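Cytosolic IMP-GMP specific 5'-nucleotidase (Legionella pneumophila subsp. pneumophila, PDB 4OHF) probably hydrolyses the 5'-phosphate of purine nucleoside monophosphates such as IMP and GMP, using a bound magnesium ion. Local coordinates at residues B[34-45]-B[58-66]. Sequence-based numbering, arbitrary orientation.
Sequences KNFESLVYDLVK and IKKFKFNFD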
ATOM      1  N   LYS B  34      29.348  10.605 -23.522  1.00 49.26           N
ATOM      2  CA  LYS B  34      28.693  10.760 -24.811  1.00 47.92           C
ATOM      3  C   LYS B  34      28.738   9.454 -25.582  1.00 45.77           C
ATOM      4  O   LYS B  34      27.703   8.931 -25.990  1.00 46.28           O
ATOM      5  CB  LYS B  34      29.380  11.859 -25.614  1.00 50.36           C
ATOM      6  CG  LYS B  34      28.423  12.858 -26.242  1.00 54.03           C
ATOM      7  CD  LYS B  34      28.128  12.584 -27.706  1.00 54.16           C
ATOM      8  CE  LYS B  34      29.334  12.859 -28.598  1.00 56.50           C
ATOM      9  NZ  LYS B  34      30.435  11.851 -28.439  1.00 56.90           N
ATOM     10  N   ASN B  35      29.935   8.919 -25.771  1.00 42.84           N
ATOM     11  CA  ASN B  35      30.069   7.680 -26.508  1.00 44.88           C
ATOM     12  C   ASN B  35      29.267   6.539 -25.905  1.00 44.52           C
ATOM     13  O   ASN B  35      28.616   5.776 -26.627  1.00 43.14           O
ATOM     14  CB  ASN B  35      31.535   7.273 -26.619  1.00 46.39           C
ATOM     15  CG  ASN B  35      32.333   8.231 -27.464  1.00 48.82           C
ATOM     16  OD1 ASN B  35      31.783   8.906 -28.334  1.00 52.49           O
ATOM     17  ND2 ASN B  35      33.638   8.294 -27.224  1.00 49.38           N
ATOM     18  N   PHE B  36      29.317   6.430 -24.583  1.00 44.46           N
ATOM     19  CA  PHE B  36      28.602   5.373 -23.892  1.00 45.11           C
ATOM     20  C   PHE B  36      27.083   5.548 -23.988  1.00 46.08           C
ATOM     21  O   PHE B  36      26.365   4.570 -24.234  1.00 45.12           O
ATOM     22  CB  PHE B  36      29.065   5.307 -22.436  1.00 43.96           C
ATOM     23  CG  PHE B  36      28.384   4.248 -21.628  1.00 42.95           C
ATOM     24  CD1 PHE B  36      27.118   4.467 -21.091  1.00 42.46           C
ATOM     25  CD2 PHE B  36      28.999   3.016 -21.419  1.00 44.12           C
ATOM     26  CE1 PHE B  36      26.471   3.468 -20.358  1.00 42.45           C
ATOM     27  CE2 PHE B  36      28.357   2.007 -20.689  1.00 42.58           C
ATOM     28  CZ  PHE B  36      27.090   2.236 -20.160  1.00 42.08           C
ATOM     29  N   GLU B  37      26.589   6.774 -23.801  1.00 46.19           N
ATOM     30  CA  GLU B  37      25.147   7.012 -23.893  1.00 48.26           C
ATOM     31  C   GLU B  37      24.704   6.649 -25.298  1.00 48.05           C
ATOM     32  O   GLU B  37      23.725   5.943 -25.488  1.00 48.70           O
ATOM     33  CB  GLU B  37      24.790   8.477 -23.638  1.00 50.03           C
ATOM     34  CG  GLU B  37      24.795   8.921 -22.196  1.00 54.71           C
ATOM     35  CD  GLU B  37      23.778   8.192 -21.325  1.00 58.31           C
ATOM     36  OE1 GLU B  37      22.800   7.613 -21.854  1.00 55.57           O
ATOM     37  OE2 GLU B  37      23.962   8.218 -20.086  1.00 62.75           O
ATOM     38  N   SER B  38      25.443   7.149 -26.279  1.00 49.05           N
ATOM     39  CA  SER B  38      25.155   6.886 -27.678  1.00 49.72           C
ATOM     40  C   SER B  38      25.055   5.394 -27.982  1.00 48.55           C
ATOM     41  O   SER B  38      24.132   4.964 -28.678  1.00 49.36           O
ATOM     42  CB  SER B  38      26.229   7.515 -28.558  1.00 49.91           C
ATOM     43  OG  SER B  38      26.009   7.156 -29.908  1.00 53.85           O
ATOM     44  N   LEU B  39      25.997   4.608 -27.464  1.00 46.12           N
ATOM     45  CA  LEU B  39      25.977   3.173 -27.695  1.00 45.87           C
ATOM     46  C   LEU B  39      24.651   2.631 -27.167  1.00 47.13           C
ATOM     47  O   LEU B  39      23.894   1.990 -27.905  1.00 48.13           O
ATOM     48  CB  LEU B  39      27.135   2.492 -26.964  1.00 45.44           C
ATOM     49  CG  LEU B  39      27.741   1.210 -27.551  1.00 45.30           C
ATOM     50  CD1 LEU B  39      28.266   0.360 -26.416  1.00 44.34           C
ATOM     51  CD2 LEU B  39      26.718   0.422 -28.355  1.00 46.05           C
ATOM     52  N   VAL B  40      24.369   2.896 -25.890  1.00 47.08           N
ATOM     53  CA  VAL B  40      23.131   2.434 -25.276  1.00 47.78           C
ATOM     54  C   VAL B  40      21.945   2.860 -26.118  1.00 47.66           C
ATOM     55  O   VAL B  40      21.027   2.078 -26.338  1.00 50.19           O
ATOM     56  CB  VAL B  40      22.947   2.983 -23.845  1.00 49.33           C
ATOM     57  CG1 VAL B  40      21.574   2.593 -23.312  1.00 49.08           C
ATOM     58  CG2 VAL B  40      24.021   2.418 -22.934  1.00 47.63           C
ATOM     59  N   TYR B  41      21.958   4.095 -26.592  1.00 46.54           N
ATOM     60  CA  TYR B  41      20.870   4.570 -27.426  1.00 47.96           C
ATOM     61  C   TYR B  41      20.733   3.642 -28.639  1.00 49.66           C
ATOM     62  O   TYR B  41      19.663   3.058 -28.857  1.00 49.11           O
ATOM     63  CB  TYR B  41      21.138   6.011 -27.857  1.00 48.09           C
ATOM     64  CG  TYR B  41      20.118   6.593 -28.821  1.00 50.24           C
ATOM     65  CD1 TYR B  41      20.298   6.488 -30.198  1.00 50.00           C
ATOM     66  CD2 TYR B  41      19.000   7.284 -28.356  1.00 49.36           C
ATOM     67  CE1 TYR B  41      19.400   7.062 -31.085  1.00 51.06           C
ATOM     68  CE2 TYR B  41      18.095   7.859 -29.233  1.00 49.46           C
ATOM     69  CZ  TYR B  41      18.300   7.746 -30.600  1.00 50.83           C
ATOM     70  OH  TYR B  41      17.414   8.317 -31.487  1.00 47.80           O
ATOM     71  N   ASP B  42      21.813   3.483 -29.410  1.00 49.59           N
ATOM     72  CA  ASP B  42      21.775   2.609 -30.581  1.00 49.84           C
ATOM     73  C   ASP B  42      21.299   1.197 -30.240  1.00 51.30           C
ATOM     74  O   ASP B  42      20.284   0.742 -30.750  1.00 52.57           O
ATOM     75  CB  ASP B  42      23.147   2.517 -31.247  1.00 48.54           C
ATOM     76  CG  ASP B  42      23.621   3.843 -31.810  1.00 49.21           C
ATOM     77  OD1 ASP B  42      22.769   4.702 -32.117  1.00 49.94           O
ATOM     78  OD2 ASP B  42      24.849   4.025 -31.960  1.00 48.68           O
ATOM     79  N   LEU B  43      22.024   0.497 -29.376  1.00 52.45           N
ATOM     80  CA  LEU B  43      21.631  -0.858 -29.013  1.00 52.76           C
ATOM     81  C   LEU B  43      20.149  -0.962 -28.642  1.00 55.00           C
ATOM     82  O   LEU B  43      19.474  -1.896 -29.068  1.00 57.00           O
ATOM     83  CB  LEU B  43      22.487  -1.373 -27.848  1.00 49.91           C
ATOM     84  CG  LEU B  43      23.992  -1.457 -28.080  1.00 49.01           C
ATOM     85  CD1 LEU B  43      24.689  -1.887 -26.809  1.00 47.98           C
ATOM     86  CD2 LEU B  43      24.275  -2.430 -29.209  1.00 48.85           C
ATOM     87  N   VAL B  44      19.646  -0.012 -27.852  1.00 56.81           N
ATOM     88  CA  VAL B  44      18.246  -0.016 -27.410  1.00 57.85           C
ATOM     89  C   VAL B  44      17.278   0.285 -28.539  1.00 59.26           C
ATOM     90  O   VAL B  44      16.213  -0.322 -28.628  1.00 58.79           O
ATOM     91  CB  VAL B  44      17.997   1.020 -26.282  1.00 57.56           C
ATOM     92  CG1 VAL B  44      16.510   1.130 -25.980  1.00 57.46           C
ATOM     93  CG2 VAL B  44      18.732   0.608 -25.029  1.00 57.30           C
ATOM     94  N   LYS B  45      17.644   1.233 -29.392  1.00 62.05           N
ATOM     95  CA  LYS B  45      16.798   1.599 -30.518  1.00 65.31           C
ATOM     96  C   LYS B  45      16.725   0.420 -31.482  1.00 67.49           C
ATOM     97  O   LYS B  45      15.685   0.149 -32.085  1.00 68.68           O
ATOM     98  CB  LYS B  45      17.366   2.829 -31.225  1.00 65.21           C
ATOM     99  CG  LYS B  45      16.449   3.416 -32.282  1.00 66.05           C
ATOM    100  CD  LYS B  45      17.038   4.676 -32.873  1.00 67.70           C
ATOM    101  CE  LYS B  45      18.416   4.407 -33.452  1.00 70.52           C
ATOM    102  NZ  LYS B  45      18.993   5.612 -34.105  1.00 72.70           N
ATOM    103  N   ILE B  58      12.007   4.361 -37.020  1.00 85.74           N
ATOM    104  CA  ILE B  58      12.838   4.615 -35.845  1.00 84.28           C
ATOM    105  C   ILE B  58      14.336   4.447 -36.091  1.00 84.92           C
ATOM    106  O   ILE B  58      15.152   5.144 -35.485  1.00 85.12           O
ATOM    107  CB  ILE B  58      12.451   3.709 -34.656  1.00 83.13           C
ATOM    108  CG1 ILE B  58      12.857   2.266 -34.932  1.00 83.07           C
ATOM    109  CG2 ILE B  58      10.964   3.781 -34.407  1.00 82.99           C
ATOM    110  CD1 ILE B  58      12.684   1.361 -33.735  1.00 83.18           C
ATOM    111  N   LYS B  59      14.703   3.521 -36.970  1.00 84.56           N
ATOM    112  CA  LYS B  59      16.113   3.290 -37.264  1.00 83.99           C
ATOM    113  C   LYS B  59      16.761   4.586 -37.745  1.00 82.74           C
ATOM    114  O   LYS B  59      17.976   4.753 -37.666  1.00 83.40           O
ATOM    115  CB  LYS B  59      16.261   2.217 -38.346  1.00 85.09           C
ATOM    116  CG  LYS B  59      15.585   0.891 -38.029  1.00 86.99           C
ATOM    117  CD  LYS B  59      15.683  -0.076 -39.211  1.00 87.29           C
ATOM    118  CE  LYS B  59      14.921  -1.365 -38.948  1.00 87.88           C
ATOM    119  NZ  LYS B  59      14.940  -2.273 -40.129  1.00 88.15           N
ATOM    120  N   LYS B  60      15.939   5.503 -38.238  1.00 81.01           N
ATOM    121  CA  LYS B  60      16.422   6.781 -38.753  1.00 79.48           C
ATOM    122  C   LYS B  60      16.692   7.811 -37.644  1.00 77.55           C
ATOM    123  O   LYS B  60      17.407   8.792 -37.855  1.00 76.64           O
ATOM    124  CB  LYS B  60      15.396   7.336 -39.743  1.00 80.82           C
ATOM    125  CG  LYS B  60      15.986   7.909 -41.024  1.00 81.72           C
ATOM    126  CD  LYS B  60      14.886   8.230 -42.041  1.00 82.10           C
ATOM    127  CE  LYS B  60      15.467   8.759 -43.345  1.00 82.76           C
ATOM    128  NZ  LYS B  60      16.245  10.015 -43.133  1.00 82.64           N
ATOM    129  N   PHE B  61      16.116   7.580 -36.466  1.00 75.08           N
ATOM    130  CA  PHE B  61      16.287   8.480 -35.327  1.00 72.44           C
ATOM    131  C   PHE B  61      17.740   8.866 -35.063  1.00 71.74           C
ATOM    132  O   PHE B  61      18.622   8.013 -35.002  1.00 71.66           O
ATOM    133  CB  PHE B  61      15.697   7.846 -34.061  1.00 69.82           C
ATOM    134  CG  PHE B  61      14.192   7.884 -34.001  1.00 67.65           C
ATOM    135  CD1 PHE B  61      13.515   7.290 -32.938  1.00 67.04           C
ATOM    136  CD2 PHE B  61      13.449   8.520 -34.994  1.00 65.77           C
ATOM    137  CE1 PHE B  61      12.125   7.328 -32.862  1.00 64.97           C
ATOM    138  CE2 PHE B  61      12.068   8.561 -34.926  1.00 64.48           C
ATOM    139  CZ  PHE B  61      11.404   7.963 -33.856  1.00 64.64           C
ATOM    140  N   LYS B  62      17.976  10.162 -34.893  1.00 70.88           N
ATOM    141  CA  LYS B  62      19.318  10.669 -34.635  1.00 68.93           C
ATOM    142  C   LYS B  62      19.491  10.978 -33.157  1.00 66.27           C
ATOM    143  O   LYS B  62      18.592  11.523 -32.518  1.00 65.90           O
ATOM    144  CB  LYS B  62      19.580  11.929 -35.469  1.00 70.38           C
ATOM    145  CG  LYS B  62      20.668  11.760 -36.522  1.00 72.16           C
ATOM    146  CD  LYS B  62      20.372  10.571 -37.427  1.00 73.99           C
ATOM    147  CE  LYS B  62      21.536  10.261 -38.362  1.00 75.03           C
ATOM    148  NZ  LYS B  62      21.267   9.037 -39.183  1.00 73.70           N
ATOM    149  N   PHE B  63      20.653  10.627 -32.622  1.00 63.17           N
ATOM    150  CA  PHE B  63      20.951  10.855 -31.215  1.00 59.65           C
ATOM    151  C   PHE B  63      21.751  12.123 -30.966  1.00 56.84           C
ATOM    152  O   PHE B  63      22.849  12.291 -31.484  1.00 54.65           O
ATOM    153  CB  PHE B  63      21.705   9.654 -30.635  1.00 59.26           C
ATOM    154  CG  PHE B  63      22.236   9.878 -29.244  1.00 57.80           C
ATOM    155  CD1 PHE B  63      23.526  10.345 -29.045  1.00 58.33           C
ATOM    156  CD2 PHE B  63      21.438   9.627 -28.130  1.00 56.95           C
ATOM    157  CE1 PHE B  63      24.018  10.558 -27.755  1.00 57.75           C
ATOM    158  CE2 PHE B  63      21.922   9.837 -26.840  1.00 55.52           C
ATOM    159  CZ  PHE B  63      23.211  10.301 -26.653  1.00 55.36           C
ATOM    160  N   ASN B  64      21.177  13.020 -30.173  1.00 55.41           N
ATOM    161  CA  ASN B  64      21.847  14.262 -29.810  1.00 54.42           C
ATOM    162  C   ASN B  64      21.912  14.368 -28.288  1.00 53.68           C
ATOM    163  O   ASN B  64      20.912  14.666 -27.622  1.00 52.39           O
ATOM    164  CB  ASN B  64      21.121  15.475 -30.392  1.00 52.61           C
ATOM    165  CG  ASN B  64      21.595  16.782 -29.780  1.00 52.32           C
ATOM    166  OD1 ASN B  64      22.776  16.977 -29.518  1.00 48.65           O
ATOM    167  ND2 ASN B  64      20.664  17.688 -29.550  1.00 56.52           N
ATOM    168  N   PHE B  65      23.105  14.123 -27.755  1.00 51.48           N
ATOM    169  CA  PHE B  65      23.359  14.153 -26.322  1.00 49.68           C
ATOM    170  C   PHE B  65      22.670  15.286 -25.562  1.00 49.19           C
ATOM    171  O   PHE B  65      22.181  15.086 -24.458  1.00 48.65           O
ATOM    172  CB  PHE B  65      24.864  14.225 -26.087  1.00 49.96           C
ATOM    173  CG  PHE B  65      25.283  13.873 -24.691  1.00 49.35           C
ATOM    174  CD1 PHE B  65      26.129  14.714 -23.982  1.00 49.28           C
ATOM    175  CD2 PHE B  65      24.875  12.675 -24.106  1.00 49.31           C
ATOM    176  CE1 PHE B  65      26.574  14.365 -22.708  1.00 53.15           C
ATOM    177  CE2 PHE B  65      25.306  12.312 -22.840  1.00 48.84           C
ATOM    178  CZ  PHE B  65      26.160  13.153 -22.132  1.00 51.78           C
ATOM    179  N   ASP B  66      22.619  16.474 -26.145  1.00 48.82           N
ATOM    180  CA  ASP B  66      22.008  17.590 -25.453  1.00 49.32           C
ATOM    181  C   ASP B  66      20.486  17.692 -25.487  1.00 49.71           C
ATOM    182  O   ASP B  66      19.935  18.607 -24.882  1.00 51.00           O
ATOM    183  CB  ASP B  66      22.608  18.907 -25.944  1.00 50.85           C
ATOM    184  CG  ASP B  66      24.084  19.025 -25.633  1.00 52.40           C
ATOM    185  OD1 ASP B  66      24.465  18.844 -24.453  1.00 51.97           O
ATOM    186  OD2 ASP B  66      24.867  19.308 -26.569  1.00 52.98           O
TER
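Tyr41 and Phe63 form the middle of the packing between helix 33-51 and the chain that returns along it. Traced outward, Tyr41 CB lies 3.6 Å from Phe63 CD2, and CG is closer to that same atom at 3.4 Å. CD1 and CE1 each lie 3.5 Å from Phe63 CB, which stands over one face of the tyrosine ring, its line to the centroid 20° off the normal: a CH-pi contact. The two ring planes meet at 52°, an oblique pairing. With CG anti to the backbone N, Tyr41 reaches across to the loop, where OH ends beside Phe61 CB; that hydroxyl is hydrogen-bonded to Gln138 OE1, and Gln138 NE2 also binds Lys62 O, so one glutamine ties helix and loop together.

Phe63 turns one face to Ser38 CA, 4.0 Å from the ring centroid, while the ring rim reaches Glu37 CB. Nearer residue 34, Lys34 CG rests over the Phe65 ring, 4.0 Å from the centroid, and Glu37 CG meets that ring at its edge, 3.5 Å from Phe65 CE2. At the other end, Lys45 runs its methylenes past Ile58 O and Phe61 CB; a bend at chi3 brings NZ to Phe61 O at 2.6 Å, the donor tilted 24° from the carbonyl plane.

Helix 129-143 adds Ile134 against Phe63 and Leu139 against Phe61. This is packing outside the magnesium site of Asp23, Asp25 and Asp303: an irregular, extended chain lies along a helix through alternate phenylalanines, and helix 33-51 also packs on helices 153-170 and 172-178, consistent with a helical cap of a HAD-type fold.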